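Local coordinates for protein nucleoporin NUP159 (Saccharomyces cerevisiae, PDB 1XIP) that serves as a component of the nuclear pore complex and, through this N-terminal beta-propeller domain, tethers the helicase Dbp5 to the pore for mRNA export, at residues A[162-166]-A[177-181]. Residues are numbered along the deposited sequence; the frame is centred on the assembly and turned at random.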
# COMPACT_ATOMS: atom_id res chain seq x y z
N ALA A 162 -12.84 -14.69 -6.57
CA ALA A 162 -13.71 -13.84 -7.37
C ALA A 162 -13.14 -13.62 -8.76
O ALA A 162 -12.04 -14.07 -9.06
CB ALA A 162 -13.96 -12.51 -6.68
N GLN A 163 -13.92 -12.93 -9.59
CA GLN A 163 -13.51 -12.60 -10.95
C GLN A 163 -13.81 -11.15 -11.29
O GLN A 163 -14.62 -10.50 -10.61
CB GLN A 163 -14.24 -13.48 -11.95
CG GLN A 163 -13.49 -14.71 -12.37
CD GLN A 163 -14.36 -15.93 -12.32
OE1 GLN A 163 -14.25 -16.75 -11.41
NE2 GLN A 163 -15.26 -16.06 -13.30
N ASN A 164 -13.16 -10.67 -12.35
CA ASN A 164 -13.38 -9.32 -12.87
C ASN A 164 -13.01 -8.21 -11.89
O ASN A 164 -13.54 -7.10 -11.98
CB ASN A 164 -14.83 -9.15 -13.32
CG ASN A 164 -15.16 -10.01 -14.52
OD1 ASN A 164 -14.40 -10.05 -15.49
ND2 ASN A 164 -16.31 -10.69 -14.46
N VAL A 165 -12.10 -8.54 -10.97
CA VAL A 165 -11.65 -7.64 -9.92
C VAL A 165 -10.53 -6.78 -10.49
O VAL A 165 -9.70 -7.28 -11.24
CB VAL A 165 -11.08 -8.48 -8.72
CG1 VAL A 165 -10.70 -7.58 -7.51
CG2 VAL A 165 -12.05 -9.57 -8.31
N THR A 166 -10.50 -5.49 -10.13
CA THR A 166 -9.39 -4.62 -10.54
C THR A 166 -8.59 -4.13 -9.34
O THR A 166 -7.43 -3.76 -9.48
CB THR A 166 -9.85 -3.43 -11.41
OG1 THR A 166 -10.84 -2.68 -10.72
CG2 THR A 166 -10.59 -3.93 -12.65
N VAL A 177 -13.79 -5.73 -2.74
CA VAL A 177 -13.47 -5.97 -4.14
C VAL A 177 -14.04 -4.81 -4.99
O VAL A 177 -15.18 -4.38 -4.78
CB VAL A 177 -14.06 -7.35 -4.57
CG1 VAL A 177 -14.24 -7.44 -6.06
CG2 VAL A 177 -13.18 -8.49 -4.05
N LEU A 178 -13.21 -4.28 -5.89
CA LEU A 178 -13.64 -3.31 -6.90
C LEU A 178 -13.67 -4.01 -8.25
O LEU A 178 -12.66 -4.56 -8.70
CB LEU A 178 -12.67 -2.13 -6.99
CG LEU A 178 -13.21 -0.72 -7.28
CD1 LEU A 178 -12.09 0.23 -7.67
CD2 LEU A 178 -14.34 -0.69 -8.32
N LEU A 179 -14.83 -3.97 -8.91
CA LEU A 179 -15.02 -4.68 -10.17
C LEU A 179 -14.85 -3.80 -11.41
O LEU A 179 -14.91 -2.58 -11.31
CB LEU A 179 -16.38 -5.38 -10.18
CG LEU A 179 -16.56 -6.46 -9.12
CD1 LEU A 179 -17.95 -7.08 -9.15
CD2 LEU A 179 -15.51 -7.54 -9.32
N LYS A 180 -14.65 -4.44 -12.57
CA LYS A 180 -14.55 -3.76 -13.88
C LYS A 180 -15.74 -2.86 -14.24
O LYS A 180 -15.56 -1.80 -14.85
CB LYS A 180 -14.38 -4.78 -15.01
CG LYS A 180 -13.07 -5.51 -15.00
CD LYS A 180 -12.95 -6.40 -16.19
CE LYS A 180 -11.59 -6.29 -16.82
NZ LYS A 180 -11.58 -6.99 -18.15
N ASP A 181 -16.95 -3.29 -13.88
CA ASP A 181 -18.14 -2.48 -14.07
C ASP A 181 -18.23 -1.32 -13.06
O ASP A 181 -19.20 -0.54 -13.06
CB ASP A 181 -19.40 -3.35 -14.03
CG ASP A 181 -19.71 -3.88 -12.64
OD1 ASP A 181 -20.74 -4.58 -12.51
OD2 ASP A 181 -19.00 -3.64 -11.63
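Val165 pairs with Leu179 as an antiparallel non-hydrogen-bonded pair, their CA atoms 4.5 Å apart, and a backbone bond flanks the pair on each side. Thr166 N donates to Leu178 O at 2.8 Å, nearly linear with 174° at the hydrogen. Lys180 N donates to Asn164 O at 2.9 Å and is more bent. The end-to-end directions of 163-166 and 177-180 differ by 84°, and the single bridge, Val165 with Leu179, lies at this crossing. Here the chain turns a corner at Thr166, leaving the outer strand 158-165 of one propeller sheet for strand 167-170 of the next.

The side chain of Val165 starts from a CB that points away from 177-181, but the methyls still touch Val177 and Leu179. CG1, anti to the backbone N (chi1 -175°), lies 3.8 Å from Leu178 O and equally near Val177 CG1; CG2 meets that same Val177 methyl and, at 4.1 Å, Leu179 CD2. Leu148 of strand 147-152 also touches both valines, joining the two sheets through apolar contacts. With an alanine here instead of Val165, Val177 CG1 is likely to lose both methyl partners and a gap would probably open beside Leu179 CD2.

Leu179 CD2 also meets polar backbone, 3.3 Å from both Gln163 O and Asn164 O. On the more exposed flank, Thr166 CG2 rests 3.8 Å from Lys180 CG, and Thr166 OG1 adds a weak bond to Leu178 O at 3.3 Å. The chemistry is thus divided: main-chain amides and carbonyls fix the crossing, while the side chains of Val165, Val177, Leu179 and Leu148 fill the seam between consecutive sheets.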